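Local coordinates for D-alanyl transferase DltD (Enterococcus faecalis, PDB 6O93), which probably transfers D-alanine to lipoteichoic acid at the cell surface, a late step in cell-wall D-alanylation of Gram-positive bacteria, at residues A[66-71]-A[360-365]; A[12-17]-A[60-65]; A[320-325]-A[380-385]; A[143-148]-A[166-171]. All coordinates share one frame; numbering follows the deposited sequence.

Contact 1: residues A[66-71]-A[360-365]; sequences RNYRPF and RQVDEF
At one edge of the parallel sheet of this SGNH-hydrolase-like fold, the residues leading into outer strand 69-73 meet helix 352-367 through a tyrosine-aspartate pair. Tyr-68 OH donates to Asp-363 OD1 at 2.8 Å, and OD1 accepts on its anti lone pair, the one turned away from OD2. That oxygen sits at the ring's edge, near its plane, and the ring and carboxylate planes are 36° apart. A chi1 of 69° sets CG of Tyr-68 between its backbone N and carbonyl carbon, and the ring runs from there to the helix. The outer strand pairs with strand 40-44; just ahead of it, Tyr-68 CE1 is 4.3 Å from Val-362 CG1, and Val-362 also packs on Phe-43 and Leu-291 of the sheet. Electrostatics add a second link: Arg-66 NE is 3.4 Å from Asp-363 OD1, but the oxygen lies 3.2 Å above one guanidinium face, so no N-H points at it. The arginine's main partner is Asp-359, one turn earlier, salt-bridged to NH1.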
loop_
_atom_site.group_PDB
_atom_site.type_symbol
_atom_site.label_atom_id
_atom_site.label_comp_id
_atom_site.label_asym_id
_atom_site.label_seq_id
_atom_site.Cartn_x
_atom_site.Cartn_y
_atom_site.Cartn_z
ATOM N N ARG A 66 -1.902 -20.381 9.757
ATOM C CA ARG A 66 -1.447 -19.429 10.755
ATOM C C ARG A 66 -2.642 -18.784 11.456
ATOM O O ARG A 66 -3.792 -18.905 11.029
ATOM C CB ARG A 66 -0.561 -18.365 10.107
ATOM C CG ARG A 66 0.705 -18.933 9.482
ATOM C CD ARG A 66 1.495 -17.871 8.734
ATOM N NE ARG A 66 2.688 -18.427 8.101
ATOM C CZ ARG A 66 3.396 -17.808 7.162
ATOM N NH1 ARG A 66 3.033 -16.607 6.732
ATOM N NH2 ARG A 66 4.469 -18.393 6.648
ATOM N N ASN A 67 -2.356 -18.097 12.560
ATOM C CA ASN A 67 -3.391 -17.399 13.313
ATOM C C ASN A 67 -3.724 -16.033 12.726
ATOM O O ASN A 67 -4.388 -15.232 13.393
ATOM C CB ASN A 67 -2.969 -17.247 14.778
ATOM C CG ASN A 67 -1.643 -16.530 14.933
ATOM O OD1 ASN A 67 -1.116 -15.957 13.979
ATOM N ND2 ASN A 67 -1.094 -16.561 16.141
ATOM N N TYR A 68 -3.277 -15.749 11.504
ATOM C CA TYR A 68 -3.588 -14.496 10.838
ATOM C C TYR A 68 -3.615 -14.739 9.338
ATOM O O TYR A 68 -3.062 -15.721 8.836
ATOM C CB TYR A 68 -2.565 -13.401 11.171
ATOM C CG TYR A 68 -1.197 -13.656 10.579
ATOM C CD1 TYR A 68 -0.864 -13.181 9.317
ATOM C CD2 TYR A 68 -0.242 -14.382 11.279
ATOM C CE1 TYR A 68 0.384 -13.419 8.770
ATOM C CE2 TYR A 68 1.006 -14.624 10.742
ATOM C CZ TYR A 68 1.313 -14.141 9.488
ATOM O OH TYR A 68 2.557 -14.384 8.953
ATOM N N ARG A 69 -4.263 -13.822 8.623
ATOM C CA ARG A 69 -4.271 -13.827 7.172
ATOM C C ARG A 69 -4.031 -12.398 6.708
ATOM O O ARG A 69 -4.504 -11.453 7.356
ATOM C CB ARG A 69 -5.596 -14.338 6.593
ATOM C CG ARG A 69 -5.912 -15.789 6.915
ATOM C CD ARG A 69 -4.964 -16.742 6.209
ATOM N NE ARG A 69 -5.356 -18.135 6.403
ATOM C CZ ARG A 69 -5.130 -18.830 7.513
ATOM N NH1 ARG A 69 -4.511 -18.268 8.544
ATOM N NH2 ARG A 69 -5.525 -20.093 7.595
ATOM N N PRO A 70 -3.301 -12.200 5.615
ATOM C CA PRO A 70 -3.223 -10.857 5.034
ATOM C C PRO A 70 -4.576 -10.408 4.511
ATOM O O PRO A 70 -5.408 -11.216 4.090
ATOM C CB PRO A 70 -2.213 -11.016 3.891
ATOM C CG PRO A 70 -1.446 -12.256 4.218
ATOM C CD PRO A 70 -2.414 -13.150 4.923
ATOM N N PHE A 71 -4.795 -9.097 4.546
ATOM C CA PHE A 71 -5.939 -8.477 3.881
ATOM C C PHE A 71 -5.372 -7.433 2.927
ATOM O O PHE A 71 -4.976 -6.343 3.351
ATOM C CB PHE A 71 -6.912 -7.860 4.879
ATOM C CG PHE A 71 -8.287 -7.628 4.312
ATOM C CD1 PHE A 71 -8.514 -6.601 3.411
ATOM C CD2 PHE A 71 -9.344 -8.442 4.673
ATOM C CE1 PHE A 71 -9.773 -6.391 2.883
ATOM C CE2 PHE A 71 -10.607 -8.236 4.149
ATOM C CZ PHE A 71 -10.822 -7.210 3.255
ATOM N N ARG A 360 8.653 -14.137 5.548
ATOM C CA ARG A 360 9.384 -14.484 6.762
ATOM C C ARG A 360 9.445 -13.299 7.717
ATOM O O ARG A 360 9.239 -13.454 8.926
ATOM C CB ARG A 360 10.792 -14.967 6.418
ATOM C CG ARG A 360 11.674 -15.175 7.642
ATOM C CD ARG A 360 12.910 -16.004 7.330
ATOM N NE ARG A 360 13.802 -15.348 6.379
ATOM C CZ ARG A 360 15.005 -15.807 6.045
ATOM N NH1 ARG A 360 15.466 -16.925 6.588
ATOM N NH2 ARG A 360 15.750 -15.148 5.169
ATOM N N GLN A 361 9.718 -12.105 7.192
ATOM C CA GLN A 361 9.765 -10.923 8.043
ATOM C C GLN A 361 8.390 -10.604 8.618
ATOM O O GLN A 361 8.279 -10.216 9.787
ATOM C CB GLN A 361 10.314 -9.734 7.256
ATOM C CG GLN A 361 11.731 -9.950 6.749
ATOM C CD GLN A 361 12.692 -10.312 7.863
ATOM O OE1 GLN A 361 12.672 -9.707 8.935
ATOM N NE2 GLN A 361 13.528 -11.318 7.623
ATOM N N VAL A 362 7.332 -10.765 7.821
ATOM C CA VAL A 362 5.982 -10.538 8.331
ATOM C C VAL A 362 5.662 -11.537 9.436
ATOM O O VAL A 362 5.165 -11.169 10.507
ATOM C CB VAL A 362 4.950 -10.614 7.191
ATOM C CG1 VAL A 362 3.539 -10.650 7.760
ATOM C CG2 VAL A 362 5.107 -9.439 6.245
ATOM N N ASP A 363 5.939 -12.819 9.191
ATOM C CA ASP A 363 5.619 -13.847 10.177
ATOM C C ASP A 363 6.361 -13.601 11.486
ATOM O O ASP A 363 5.769 -13.658 12.570
ATOM C CB ASP A 363 5.953 -15.231 9.619
ATOM C CG ASP A 363 5.256 -16.344 10.373
ATOM O OD1 ASP A 363 4.007 -16.356 10.383
ATOM O OD2 ASP A 363 5.950 -17.207 10.952
ATOM N N GLU A 364 7.666 -13.328 11.405
ATOM C CA GLU A 364 8.426 -13.005 12.607
ATOM C C GLU A 364 7.852 -11.773 13.295
ATOM O O GLU A 364 7.766 -11.720 14.527
ATOM C CB GLU A 364 9.899 -12.786 12.256
ATOM C CG GLU A 364 10.618 -14.035 11.756
ATOM C CD GLU A 364 12.042 -13.748 11.307
ATOM O OE1 GLU A 364 12.441 -12.565 11.314
ATOM O OE2 GLU A 364 12.763 -14.703 10.947
ATOM N N PHE A 365 7.444 -10.777 12.506
ATOM C CA PHE A 365 6.858 -9.560 13.058
ATOM C C PHE A 365 5.550 -9.855 13.783
ATOM O O PHE A 365 5.269 -9.272 14.837
ATOM C CB PHE A 365 6.654 -8.551 11.926
ATOM C CG PHE A 365 5.710 -7.428 12.252
ATOM C CD1 PHE A 365 6.089 -6.408 13.107
ATOM C CD2 PHE A 365 4.455 -7.376 11.668
ATOM C CE1 PHE A 365 5.220 -5.365 13.390
ATOM C CE2 PHE A 365 3.584 -6.336 11.945
ATOM C CZ PHE A 365 3.967 -5.331 12.807
#

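Contact 2: residues A[12-17]-A[60-65]; sequences TLKEAS and LSEKYQ
Lys-14 reaches out from helix 10-17 and lays the end of its chain across the carboxylate of Glu-62, the two side chains crossing at about a right angle. The pair is a long surface salt bridge between helices 10-17 and 57-63: Lys-14 NZ stands 3.6 Å from Glu-62 OE2, while the methylene carbon CE of Lys-14 is nearer to that oxygen, at 3.4 Å. The lysine covers the gap because it is extended throughout, beginning with CG opposite the backbone N (chi1 177°), whereas the glutamate bends at chi2 (67°). Glu-62 has a stronger charged partner in Arg-69, which forms a salt bridge with OE1, so the carboxylate is shared between a lysine and an arginine. Just beyond Glu-62, its helix closes in a Schellman motif with Gln-65, at positive phi, as the C-prime residue. On the other helix, Ser-17 OG donates to Lys-14 O at 2.8 Å. One water also spans the charged pair, donating to Glu-62 OE1 at 2.6 Å and accepting only a weak bond from Lys-14 NZ at 3.5 Å.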
loop_
_atom_site.group_PDB
_atom_site.type_symbol
_atom_site.label_atom_id
_atom_site.label_comp_id
_atom_site.label_asym_id
_atom_site.label_seq_id
_atom_site.Cartn_x
_atom_site.Cartn_y
_atom_site.Cartn_z
ATOM N N THR A 12 -17.289 -14.114 3.665
ATOM C CA THR A 12 -17.135 -12.870 2.916
ATOM C C THR A 12 -15.787 -12.218 3.207
ATOM O O THR A 12 -15.074 -11.799 2.287
ATOM C CB THR A 12 -18.277 -11.907 3.242
ATOM O OG1 THR A 12 -19.515 -12.440 2.756
ATOM C CG2 THR A 12 -18.034 -10.546 2.594
ATOM N N LEU A 13 -15.419 -12.120 4.487
ATOM C CA LEU A 13 -14.131 -11.530 4.839
ATOM C C LEU A 13 -12.981 -12.335 4.248
ATOM O O LEU A 13 -12.012 -11.763 3.734
ATOM C CB LEU A 13 -13.993 -11.431 6.359
ATOM C CG LEU A 13 -15.085 -10.649 7.096
ATOM C CD1 LEU A 13 -14.790 -10.590 8.586
ATOM C CD2 LEU A 13 -15.242 -9.246 6.528
ATOM N N LYS A 14 -13.070 -13.666 4.305
ATOM C CA LYS A 14 -12.022 -14.501 3.727
ATOM C C LYS A 14 -11.907 -14.279 2.224
ATOM O O LYS A 14 -10.799 -14.145 1.690
ATOM C CB LYS A 14 -12.297 -15.973 4.031
ATOM C CG LYS A 14 -11.299 -16.930 3.395
ATOM C CD LYS A 14 -11.531 -18.361 3.846
ATOM C CE LYS A 14 -10.474 -19.292 3.274
ATOM N NZ LYS A 14 -10.609 -20.679 3.790
ATOM N N GLU A 15 -13.043 -14.236 1.524
ATOM C CA GLU A 15 -13.020 -14.055 0.077
ATOM C C GLU A 15 -12.490 -12.679 -0.303
ATOM O O GLU A 15 -11.755 -12.542 -1.288
ATOM C CB GLU A 15 -14.421 -14.264 -0.495
ATOM C CG GLU A 15 -14.908 -15.697 -0.390
ATOM C CD GLU A 15 -14.228 -16.611 -1.384
ATOM O OE1 GLU A 15 -14.042 -16.191 -2.546
ATOM O OE2 GLU A 15 -13.872 -17.748 -1.006
ATOM N N ALA A 16 -12.852 -11.650 0.462
ATOM C CA ALA A 16 -12.425 -10.290 0.152
ATOM C C ALA A 16 -10.963 -10.032 0.498
ATOM O O ALA A 16 -10.362 -9.109 -0.064
ATOM C CB ALA A 16 -13.305 -9.286 0.896
ATOM N N SER A 17 -10.376 -10.829 1.396
ATOM C CA SER A 17 -9.030 -10.543 1.876
ATOM C C SER A 17 -8.002 -10.591 0.752
ATOM O O SER A 17 -6.984 -9.892 0.819
ATOM C CB SER A 17 -8.647 -11.527 2.984
ATOM O OG SER A 17 -8.484 -12.837 2.474
ATOM N N LEU A 60 0.973 -18.703 1.638
ATOM C CA LEU A 60 1.719 -19.348 2.712
ATOM C C LEU A 60 0.929 -19.343 4.014
ATOM O O LEU A 60 0.955 -20.323 4.768
ATOM C CB LEU A 60 3.071 -18.653 2.898
ATOM C CG LEU A 60 4.039 -18.752 1.713
ATOM C CD1 LEU A 60 5.246 -17.857 1.918
ATOM C CD2 LEU A 60 4.482 -20.191 1.501
ATOM N N SER A 61 0.217 -18.250 4.298
ATOM C CA SER A 61 -0.553 -18.178 5.536
ATOM C C SER A 61 -1.687 -19.196 5.541
ATOM O O SER A 61 -1.978 -19.802 6.579
ATOM C CB SER A 61 -1.102 -16.765 5.733
ATOM O OG SER A 61 -0.058 -15.842 5.985
ATOM N N GLU A 62 -2.338 -19.396 4.393
ATOM C CA GLU A 62 -3.406 -20.386 4.305
ATOM C C GLU A 62 -2.845 -21.804 4.316
ATOM O O GLU A 62 -3.412 -22.698 4.956
ATOM C CB GLU A 62 -4.232 -20.144 3.042
ATOM C CG GLU A 62 -5.496 -20.986 2.927
ATOM C CD GLU A 62 -6.533 -20.632 3.973
ATOM O OE1 GLU A 62 -6.699 -21.406 4.937
ATOM O OE2 GLU A 62 -7.176 -19.571 3.838
ATOM N N LYS A 63 -1.733 -22.028 3.613
ATOM C CA LYS A 63 -1.159 -23.368 3.537
ATOM C C LYS A 63 -0.792 -23.893 4.918
ATOM O O LYS A 63 -1.030 -25.066 5.227
ATOM C CB LYS A 63 0.069 -23.359 2.626
ATOM C CG LYS A 63 0.792 -24.700 2.515
ATOM C CD LYS A 63 -0.119 -25.800 1.994
ATOM C CE LYS A 63 0.667 -27.072 1.709
ATOM N NZ LYS A 63 -0.194 -28.173 1.201
ATOM N N TYR A 64 -0.216 -23.039 5.765
ATOM C CA TYR A 64 0.297 -23.462 7.062
ATOM C C TYR A 64 -0.576 -22.991 8.220
ATOM O O TYR A 64 -0.115 -22.953 9.365
ATOM C CB TYR A 64 1.740 -22.984 7.221
ATOM C CG TYR A 64 2.628 -23.512 6.114
ATOM C CD1 TYR A 64 2.806 -24.879 5.941
ATOM C CD2 TYR A 64 3.266 -22.650 5.228
ATOM C CE1 TYR A 64 3.600 -25.376 4.927
ATOM C CE2 TYR A 64 4.067 -23.140 4.208
ATOM C CZ TYR A 64 4.229 -24.506 4.063
ATOM O OH TYR A 64 5.020 -25.012 3.055
ATOM N N GLN A 65 -1.831 -22.638 7.942
ATOM C CA GLN A 65 -2.854 -22.463 8.971
ATOM C C GLN A 65 -2.367 -21.573 10.112
ATOM O O GLN A 65 -2.415 -21.940 11.288
ATOM C CB GLN A 65 -3.309 -23.825 9.502
ATOM C CG GLN A 65 -3.968 -24.705 8.452
ATOM C CD GLN A 65 -5.321 -24.175 8.010
ATOM O OE1 GLN A 65 -5.496 -23.763 6.862
ATOM N NE2 GLN A 65 -6.286 -24.184 8.922
HETATM O O HOH W 1 -8.708 -21.870 6.460
#

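Contact 3: residues A[320-325]-A[380-385]; sequences KYQLQE and DRFYQT
The main interaction is CH-pi: Gln-322 lays its aliphatic stem over one face of the Phe-382 ring. Its CG lies 4.0 Å from the ring centroid, 26° off the normal, and comes within 3.7 Å of Phe-382 CD1. The extended chain (chi2 170°) carries the amide past the rim on the same side, toward Phe-382 CB, which is 4.0 Å from Gln-322 NE2; with chi3 near zero, the amide plane stays within 4° of the ring plane. Van der Waals contacts follow at the ring's edge: Phe-382 CZ meets Glu-325 CG at 3.9 Å and Tyr-321 CE2 at 4.0 Å, both side chains crossing the phenylalanine at about a right angle. In the fold, the 3-10 turn 380-383 is laid against the C-terminal end of helix 309-324, which precedes 331-333, an outermost strand of the sheet. Polar bonds anchor the glutamine: OE1 accepts from Trp-387, and NE2 donates to Gln-277 and to the carbonyl of Tyr-273. Trp-387 also meets the phenylalanine ring edge-to-face.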
loop_
_atom_site.group_PDB
_atom_site.type_symbol
_atom_site.label_atom_id
_atom_site.label_comp_id
_atom_site.label_asym_id
_atom_site.label_seq_id
_atom_site.Cartn_x
_atom_site.Cartn_y
_atom_site.Cartn_z
ATOM N N LYS A 320 13.952 5.473 5.324
ATOM C CA LYS A 320 14.283 4.867 6.608
ATOM C C LYS A 320 14.606 5.923 7.656
ATOM O O LYS A 320 14.393 5.690 8.850
ATOM C CB LYS A 320 15.446 3.887 6.449
ATOM C CG LYS A 320 15.075 2.634 5.665
ATOM C CD LYS A 320 16.099 1.521 5.827
ATOM C CE LYS A 320 17.436 1.892 5.223
ATOM N NZ LYS A 320 18.397 0.755 5.288
ATOM N N TYR A 321 15.105 7.089 7.239
ATOM C CA TYR A 321 15.289 8.178 8.192
ATOM C C TYR A 321 13.943 8.687 8.692
ATOM O O TYR A 321 13.733 8.834 9.902
ATOM C CB TYR A 321 16.087 9.319 7.562
ATOM C CG TYR A 321 16.366 10.443 8.535
ATOM C CD1 TYR A 321 17.440 10.376 9.409
ATOM C CD2 TYR A 321 15.547 11.562 8.590
ATOM C CE1 TYR A 321 17.698 11.393 10.307
ATOM C CE2 TYR A 321 15.797 12.587 9.486
ATOM C CZ TYR A 321 16.874 12.497 10.342
ATOM O OH TYR A 321 17.134 13.511 11.236
ATOM N N GLN A 322 13.018 8.955 7.771
ATOM C CA GLN A 322 11.695 9.433 8.157
ATOM C C GLN A 322 11.002 8.437 9.081
ATOM O O GLN A 322 10.297 8.832 10.017
ATOM C CB GLN A 322 10.859 9.689 6.902
ATOM C CG GLN A 322 9.498 10.314 7.150
ATOM C CD GLN A 322 8.830 10.762 5.858
ATOM O OE1 GLN A 322 9.444 10.745 4.790
ATOM N NE2 GLN A 322 7.567 11.163 5.952
ATOM N N LEU A 323 11.197 7.142 8.835
ATOM C CA LEU A 323 10.612 6.120 9.698
ATOM C C LEU A 323 11.328 6.065 11.043
ATOM O O LEU A 323 10.728 6.329 12.092
ATOM C CB LEU A 323 10.665 4.760 9.003
ATOM C CG LEU A 323 9.749 4.604 7.786
ATOM C CD1 LEU A 323 10.081 3.329 7.026
ATOM C CD2 LEU A 323 8.290 4.605 8.217
ATOM N N GLN A 324 12.621 5.728 11.026
ATOM C CA GLN A 324 13.360 5.525 12.269
ATOM C C GLN A 324 13.341 6.773 13.143
ATOM O O GLN A 324 13.233 6.677 14.370
ATOM C CB GLN A 324 14.800 5.121 11.956
ATOM C CG GLN A 324 14.944 3.732 11.362
ATOM C CD GLN A 324 14.930 2.645 12.419
ATOM O OE1 GLN A 324 14.876 2.927 13.617
ATOM N NE2 GLN A 324 14.986 1.392 11.980
ATOM N N GLU A 325 13.448 7.951 12.530
ATOM C CA GLU A 325 13.474 9.192 13.291
ATOM C C GLU A 325 12.221 9.377 14.138
ATOM O O GLU A 325 12.271 10.086 15.150
ATOM C CB GLU A 325 13.651 10.374 12.333
ATOM C CG GLU A 325 13.563 11.749 12.971
ATOM C CD GLU A 325 14.677 12.020 13.957
ATOM O OE1 GLU A 325 15.580 11.164 14.104
ATOM O OE2 GLU A 325 14.650 13.100 14.583
ATOM N N ASP A 380 5.805 16.827 12.837
ATOM C CA ASP A 380 5.000 17.395 11.761
ATOM C C ASP A 380 5.848 18.041 10.676
ATOM O O ASP A 380 5.355 18.246 9.561
ATOM C CB ASP A 380 4.022 18.432 12.317
ATOM C CG ASP A 380 2.973 17.822 13.220
ATOM O OD1 ASP A 380 2.621 16.638 13.016
ATOM O OD2 ASP A 380 2.499 18.529 14.134
ATOM N N ARG A 381 7.107 18.369 10.972
ATOM C CA ARG A 381 7.950 19.036 9.988
ATOM C C ARG A 381 8.235 18.154 8.779
ATOM O O ARG A 381 8.680 18.666 7.746
ATOM C CB ARG A 381 9.248 19.487 10.656
ATOM C CG ARG A 381 9.009 20.491 11.781
ATOM C CD ARG A 381 10.282 20.870 12.515
ATOM N NE ARG A 381 10.939 19.713 13.119
ATOM C CZ ARG A 381 11.954 19.790 13.973
ATOM N NH1 ARG A 381 12.433 20.972 14.338
ATOM N NH2 ARG A 381 12.490 18.683 14.469
ATOM N N PHE A 382 7.979 16.847 8.873
ATOM C CA PHE A 382 8.094 15.976 7.710
ATOM C C PHE A 382 6.994 16.221 6.681
ATOM O O PHE A 382 7.062 15.656 5.584
ATOM C CB PHE A 382 8.080 14.509 8.143
ATOM C CG PHE A 382 9.388 14.031 8.724
ATOM C CD1 PHE A 382 10.468 13.761 7.899
ATOM C CD2 PHE A 382 9.534 13.844 10.091
ATOM C CE1 PHE A 382 11.672 13.320 8.426
ATOM C CE2 PHE A 382 10.737 13.403 10.623
ATOM C CZ PHE A 382 11.804 13.140 9.790
ATOM N N TYR A 383 5.986 17.036 7.006
ATOM C CA TYR A 383 4.995 17.458 6.023
ATOM C C TYR A 383 5.511 18.557 5.103
ATOM O O TYR A 383 4.924 18.783 4.039
ATOM C CB TYR A 383 3.734 17.977 6.723
ATOM C CG TYR A 383 2.809 16.920 7.289
ATOM C CD1 TYR A 383 2.402 15.833 6.526
ATOM C CD2 TYR A 383 2.326 17.026 8.589
ATOM C CE1 TYR A 383 1.544 14.877 7.046
ATOM C CE2 TYR A 383 1.473 16.077 9.115
ATOM C CZ TYR A 383 1.086 15.005 8.340
ATOM O OH TYR A 383 0.238 14.060 8.862
ATOM N N GLN A 384 6.583 19.243 5.488
ATOM C CA GLN A 384 6.978 20.480 4.834
ATOM C C GLN A 384 7.660 20.217 3.495
ATOM O O GLN A 384 8.230 19.151 3.245
ATOM C CB GLN A 384 7.909 21.284 5.742
ATOM C CG GLN A 384 7.259 21.742 7.034
ATOM C CD GLN A 384 8.227 22.464 7.948
ATOM O OE1 GLN A 384 9.422 22.561 7.657
ATOM N NE2 GLN A 384 7.717 22.975 9.062
ATOM N N THR A 385 7.596 21.230 2.627
ATOM C CA THR A 385 8.221 21.139 1.313
ATOM C C THR A 385 9.728 20.937 1.410
ATOM O O THR A 385 10.320 20.284 0.543
ATOM C CB THR A 385 7.914 22.400 0.503
ATOM O OG1 THR A 385 6.512 22.453 0.213
ATOM C CG2 THR A 385 8.704 22.411 -0.803
#

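Contact 4: residues A[143-148]-A[166-171]; sequences YLAQRL and NLQAGQ
Gln-168 points its CB toward helix 139-148, and from there the chain runs extended along the flank of that helix. Its CG, placed beside its own backbone N by a chi1 of -66°, rests 4.0 Å from Ala-145 CB and equally far from Gln-146 N. One bond further, CD comes within 3.7 Å of Gln-146 CA. At the tip, OE1 lies against the same residue, 3.6 Å from Gln-146 CA and 3.7 Å from Gln-146 CB, while NE2 turns back to donate to the carbonyl of Leu-164 in its own helix. Helices 139-148 and 158-168 follow each other in the chain, with the short helix 152-155 between them, and come close at Ala-145. There Ala-145 CB meets Leu-167 CB at 3.8 Å, with Leu-167 CD2 at 4.0 Å from the same methyl carbon. The two glutamine amides are turned 56° against each other, and Gln-146 OE1 instead accepts from Lys-150. Past Gln-168, Gly-170 takes positive phi in a Schellman motif that closes the second helix.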
loop_
_atom_site.group_PDB
_atom_site.type_symbol
_atom_site.label_atom_id
_atom_site.label_comp_id
_atom_site.label_asym_id
_atom_site.label_seq_id
_atom_site.Cartn_x
_atom_site.Cartn_y
_atom_site.Cartn_z
ATOM N N TYR A 143 -2.763 19.267 6.542
ATOM C CA TYR A 143 -1.987 18.799 5.399
ATOM C C TYR A 143 -2.866 18.025 4.424
ATOM O O TYR A 143 -2.768 18.215 3.206
ATOM C CB TYR A 143 -0.813 17.931 5.859
ATOM C CG TYR A 143 -0.036 17.365 4.693
ATOM C CD1 TYR A 143 0.943 18.116 4.057
ATOM C CD2 TYR A 143 -0.300 16.090 4.208
ATOM C CE1 TYR A 143 1.648 17.609 2.981
ATOM C CE2 TYR A 143 0.399 15.577 3.131
ATOM C CZ TYR A 143 1.371 16.342 2.524
ATOM O OH TYR A 143 2.069 15.839 1.452
ATOM N N LEU A 144 -3.731 17.149 4.940
ATOM C CA LEU A 144 -4.668 16.441 4.073
ATOM C C LEU A 144 -5.536 17.423 3.299
ATOM O O LEU A 144 -5.731 17.275 2.087
ATOM C CB LEU A 144 -5.543 15.499 4.899
ATOM C CG LEU A 144 -4.905 14.198 5.378
ATOM C CD1 LEU A 144 -5.850 13.479 6.324
ATOM C CD2 LEU A 144 -4.551 13.308 4.197
ATOM N N ALA A 145 -6.066 18.438 3.985
ATOM C CA ALA A 145 -6.897 19.435 3.318
ATOM C C ALA A 145 -6.131 20.123 2.194
ATOM O O ALA A 145 -6.647 20.279 1.081
ATOM C CB ALA A 145 -7.394 20.462 4.336
ATOM N N GLN A 146 -4.895 20.543 2.469
ATOM C CA GLN A 146 -4.097 21.226 1.456
ATOM C C GLN A 146 -3.898 20.346 0.227
ATOM O O GLN A 146 -4.069 20.800 -0.911
ATOM C CB GLN A 146 -2.750 21.643 2.052
ATOM C CG GLN A 146 -1.803 22.336 1.070
ATOM C CD GLN A 146 -0.894 21.362 0.331
ATOM O OE1 GLN A 146 -0.920 21.282 -0.897
ATOM N NE2 GLN A 146 -0.078 20.628 1.080
ATOM N N ARG A 147 -3.538 19.078 0.435
ATOM C CA ARG A 147 -3.270 18.194 -0.695
ATOM C C ARG A 147 -4.538 17.907 -1.488
ATOM O O ARG A 147 -4.517 17.911 -2.723
ATOM C CB ARG A 147 -2.641 16.888 -0.207
ATOM C CG ARG A 147 -1.254 17.046 0.393
ATOM C CD ARG A 147 -0.185 17.284 -0.672
ATOM N NE ARG A 147 -0.001 16.114 -1.529
ATOM C CZ ARG A 147 -0.061 16.117 -2.860
ATOM N NH1 ARG A 147 -0.283 17.237 -3.538
ATOM N NH2 ARG A 147 0.119 14.983 -3.523
ATOM N N LEU A 148 -5.653 17.656 -0.797
ATOM C CA LEU A 148 -6.878 17.273 -1.491
ATOM C C LEU A 148 -7.351 18.369 -2.439
ATOM O O LEU A 148 -7.875 18.076 -3.520
ATOM C CB LEU A 148 -7.971 16.932 -0.480
ATOM C CG LEU A 148 -7.782 15.652 0.335
ATOM C CD1 LEU A 148 -8.969 15.450 1.261
ATOM C CD2 LEU A 148 -7.592 14.444 -0.562
ATOM N N ASN A 166 -11.391 26.165 5.097
ATOM C CA ASN A 166 -11.445 26.514 6.512
ATOM C C ASN A 166 -10.439 25.702 7.319
ATOM O O ASN A 166 -9.794 26.234 8.230
ATOM C CB ASN A 166 -12.859 26.308 7.052
ATOM C CG ASN A 166 -13.877 27.210 6.381
ATOM O OD1 ASN A 166 -13.526 28.238 5.799
ATOM N ND2 ASN A 166 -15.146 26.830 6.461
ATOM N N LEU A 167 -10.291 24.413 7.005
ATOM C CA LEU A 167 -9.307 23.591 7.700
ATOM C C LEU A 167 -7.912 24.188 7.574
ATOM O O LEU A 167 -7.177 24.298 8.563
ATOM C CB LEU A 167 -9.326 22.165 7.150
ATOM C CG LEU A 167 -10.121 21.135 7.955
ATOM C CD1 LEU A 167 -11.613 21.446 7.927
ATOM C CD2 LEU A 167 -9.845 19.739 7.424
ATOM N N GLN A 168 -7.526 24.576 6.355
ATOM C CA GLN A 168 -6.211 25.175 6.157
ATOM C C GLN A 168 -6.069 26.467 6.946
ATOM O O GLN A 168 -4.963 26.814 7.374
ATOM C CB GLN A 168 -5.967 25.429 4.670
ATOM C CG GLN A 168 -5.876 24.160 3.838
ATOM C CD GLN A 168 -5.773 24.444 2.353
ATOM O OE1 GLN A 168 -4.694 24.732 1.836
ATOM N NE2 GLN A 168 -6.904 24.369 1.660
ATOM N N ALA A 169 -7.169 27.184 7.156
ATOM C CA ALA A 169 -7.142 28.406 7.947
ATOM C C ALA A 169 -7.184 28.140 9.446
ATOM O O ALA A 169 -7.218 29.097 10.227
ATOM C CB ALA A 169 -8.310 29.311 7.549
ATOM N N GLY A 170 -7.180 26.876 9.864
ATOM C CA GLY A 170 -7.199 26.541 11.272
ATOM C C GLY A 170 -8.573 26.452 11.891
ATOM O O GLY A 170 -8.689 26.551 13.118
ATOM N N GLN A 171 -9.617 26.265 11.089
ATOM C CA GLN A 171 -10.990 26.227 11.570
ATOM C C GLN A 171 -11.605 24.866 11.285
ATOM O O GLN A 171 -11.332 24.254 10.249
ATOM C CB GLN A 171 -11.833 27.324 10.910
ATOM C CG GLN A 171 -11.362 28.737 11.217
ATOM C CD GLN A 171 -11.484 29.087 12.687
ATOM O OE1 GLN A 171 -12.394 28.621 13.376
ATOM N NE2 GLN A 171 -10.562 29.909 13.179
#

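Contacts 1 and 2 form one continuous region, with centres 11 Å apart: they touch through the Arg-69 and Glu-62 salt bridge (NH2 to OE1, 3.2 Å), and helix 57-63 is followed, after a short loop, by strand 69-73. Contacts 3 and 4 make a second pair, centres about 19 Å apart, joined where the Tyr-383 and Tyr-143 rings stack. Contact 2 lies on the opposite side of the chain's centre from both, with centres 34 and 39 Å away. Between these regions runs the parallel sheet. Ser-47, His-349 and Asp-346 have the geometry of a possible catalytic triad; His-349 shortly precedes helix 352-367 of contact 1, and Ser-46 and Glu-48, flanking Ser-47, bind sodium with Ser-104.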